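Local coordinates for XRE-family like protein (Pseudomonas syringae pv. tomato, PDB 3F6W) that probably binds DNA through a helix-turn-helix domain, as a member of the XRE family of transcriptional regulators, at residues K31-A34 and A35-R39. Numbering follows the deposited sequence.
Sequences KELA and ARLGR
The C-terminal end of helix 30-37, closed by a Schellman motif at Gly38, shows how the first helix of a helix-turn-helix is stopped and turned toward the next one, helix 41-48, probably the recognition helix as in relatives. Along its last turns the backbone keeps the regular i to i+4 pattern: Ala35 N donates to Lys31 O, Arg36 N to Glu32 O and, at 3.0 Å, Leu37 N to Leu33 O. The pattern then changes. Gly38, with a positive phi of 68°, bends the chain back so that Arg39 N reaches Ala34 O at 3.0 Å with a nearly straight N-H (168°), while Gly38 N bonds to Ala35 O at 3.0 Å. On the exposed flank Glu32 and Arg36 form a salt bridge. Glu32 bends at chi2 (77°), which brings OE1 to the edge of the Arg36 guanidinium, in its plane; the bond from Arg36 NE to Glu32 OE1 is weak at 3.4 Å, and the carboxylate stands almost perpendicular to the guanidinium. Arg36 has its stronger polar partner elsewhere: NH1 is hydrogen-bonded to Gly65 O, on helix 56-66. On another flank Leu33 CD1 packs against Leu37 CG at 4.1 Å, the two side chains meeting at a slant. Leu33 continues inward to Val44, Phe62 and Ile66, whereas Leu37 touches Phe43, whose ring also receives Arg39 in a cation-pi contact. The work is thus divided: backbone bonds fix the helix end and the chain's exit, apolar branches, with the Arg36-Gly65 bond and the Arg39 cation-pi contact, join it to its neighbours, and the long ion pair probably adds little.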
ATOM      1  N   LYS A  31     -15.578  23.587  -3.749  1.00 31.91           N
ATOM      2  CA  LYS A  31     -16.315  24.669  -3.103  1.00 28.00           C
ATOM      3  C   LYS A  31     -17.752  24.248  -2.801  1.00 22.62           C
ATOM      4  O   LYS A  31     -18.269  24.503  -1.716  1.00 21.31           O
ATOM      5  CB  LYS A  31     -16.277  25.927  -3.972  1.00 22.92           C
ATOM      6  CG  LYS A  31     -16.939  27.145  -3.356  1.00 51.62           C
ATOM      7  CD  LYS A  31     -16.675  28.379  -4.207  1.00 44.16           C
ATOM      8  CE  LYS A  31     -17.306  29.627  -3.605  1.00 95.49           C
ATOM      9  NZ  LYS A  31     -18.783  29.659  -3.803  1.00 52.42           N
ATOM     10  N   GLU A  32     -18.380  23.565  -3.752  1.00 19.89           N
ATOM     11  CA  GLU A  32     -19.739  23.063  -3.571  1.00 22.87           C
ATOM     12  C   GLU A  32     -19.832  21.962  -2.509  1.00 24.36           C
ATOM     13  O   GLU A  32     -20.772  21.939  -1.712  1.00 23.53           O
ATOM     14  CB  GLU A  32     -20.296  22.556  -4.902  1.00 27.40           C
ATOM     15  CG  GLU A  32     -21.628  21.829  -4.796  1.00 30.88           C
ATOM     16  CD  GLU A  32     -22.803  22.768  -4.630  0.50 78.35           C
ATOM     17  OE1 GLU A  32     -23.914  22.282  -4.336  1.00 61.26           O
ATOM     18  OE2 GLU A  32     -22.617  23.991  -4.798  0.23 19.49           O
ATOM     19  N   LEU A  33     -18.869  21.039  -2.516  1.00 20.90           N
ATOM     20  CA  LEU A  33     -18.834  19.995  -1.501  1.00 23.91           C
ATOM     21  C   LEU A  33     -18.704  20.628  -0.121  1.00 21.31           C
ATOM     22  O   LEU A  33     -19.421  20.261   0.807  1.00 17.32           O
ATOM     23  CB  LEU A  33     -17.683  19.012  -1.756  1.00 27.39           C
ATOM     24  CG  LEU A  33     -17.517  17.914  -0.698  1.00 16.63           C
ATOM     25  CD1 LEU A  33     -18.837  17.217  -0.437  1.00 14.45           C
ATOM     26  CD2 LEU A  33     -16.438  16.929  -1.108  1.00 18.21           C
ATOM     27  N   ALA A  34     -17.786  21.581   0.009  1.00 18.86           N
ATOM     28  CA  ALA A  34     -17.579  22.261   1.289  1.00 19.38           C
ATOM     29  C   ALA A  34     -18.862  22.935   1.783  1.00 23.58           C
ATOM     30  O   ALA A  34     -19.233  22.809   2.952  1.00 22.73           O
ATOM     31  CB  ALA A  34     -16.425  23.256   1.188  1.00 22.16           C
ATOM     32  N   ALA A  35     -19.556  23.632   0.887  1.00 22.82           N
ATOM     33  CA  ALA A  35     -20.829  24.247   1.247  1.00 27.24           C
ATOM     34  C   ALA A  35     -21.792  23.210   1.817  1.00 22.47           C
ATOM     35  O   ALA A  35     -22.409  23.429   2.863  1.00 23.48           O
ATOM     36  CB  ALA A  35     -21.450  24.960   0.048  1.00 29.81           C
ATOM     37  N   ARG A  36     -21.912  22.066   1.148  1.00 20.79           N
ATOM     38  CA  ARG A  36     -22.815  21.025   1.635  1.00 17.24           C
ATOM     39  C   ARG A  36     -22.405  20.536   3.024  1.00 20.00           C
ATOM     40  O   ARG A  36     -23.256  20.205   3.845  1.00 30.65           O
ATOM     41  CB  ARG A  36     -22.846  19.836   0.673  1.00 21.71           C
ATOM     42  CG  ARG A  36     -23.571  20.127  -0.630  1.00 35.03           C
ATOM     43  CD  ARG A  36     -23.572  18.917  -1.543  1.00 35.92           C
ATOM     44  NE  ARG A  36     -24.038  19.264  -2.880  1.00 27.70           N
ATOM     45  CZ  ARG A  36     -24.335  18.376  -3.821  1.00 69.27           C
ATOM     46  NH1 ARG A  36     -24.219  17.079  -3.572  1.00 35.13           N
ATOM     47  NH2 ARG A  36     -24.753  18.788  -5.011  1.00 48.65           N
ATOM     48  N   LEU A  37     -21.098  20.486   3.268  1.00 21.37           N
ATOM     49  CA  LEU A  37     -20.564  19.977   4.534  1.00 20.73           C
ATOM     50  C   LEU A  37     -20.668  21.044   5.612  1.00 30.35           C
ATOM     51  O   LEU A  37     -20.558  20.757   6.802  1.00 30.07           O
ATOM     52  CB  LEU A  37     -19.092  19.573   4.378  1.00 17.38           C
ATOM     53  CG  LEU A  37     -18.757  18.406   3.436  1.00 22.76           C
ATOM     54  CD1 LEU A  37     -17.269  18.076   3.454  1.00 26.89           C
ATOM     55  CD2 LEU A  37     -19.576  17.180   3.801  1.00 36.95           C
ATOM     56  N   GLY A  38     -20.867  22.283   5.187  1.00 23.12           N
ATOM     57  CA  GLY A  38     -20.817  23.395   6.117  1.00 23.93           C
ATOM     58  C   GLY A  38     -19.408  23.616   6.648  1.00 21.00           C
ATOM     59  O   GLY A  38     -19.232  23.969   7.813  1.00 23.18           O
ATOM     60  N   ARG A  39     -18.409  23.410   5.791  1.00 23.13           N
ATOM     61  CA  ARG A  39     -17.002  23.635   6.136  1.00 18.51           C
ATOM     62  C   ARG A  39     -16.318  24.505   5.078  1.00 26.51           C
ATOM     63  O   ARG A  39     -16.821  24.627   3.959  1.00 24.20           O
ATOM     64  CB  ARG A  39     -16.273  22.284   6.267  1.00 16.92           C
ATOM     65  CG  ARG A  39     -16.796  21.415   7.428  1.00 22.85           C
ATOM     66  CD  ARG A  39     -16.249  20.013   7.342  1.00 24.36           C
ATOM     67  NE  ARG A  39     -16.712  19.102   8.391  1.00 20.35           N
ATOM     68  CZ  ARG A  39     -16.029  18.840   9.501  1.00 23.14           C
ATOM     69  NH1 ARG A  39     -14.881  19.464   9.743  1.00 28.00           N
ATOM     70  NH2 ARG A  39     -16.503  17.971  10.385  1.00 18.79           N
TER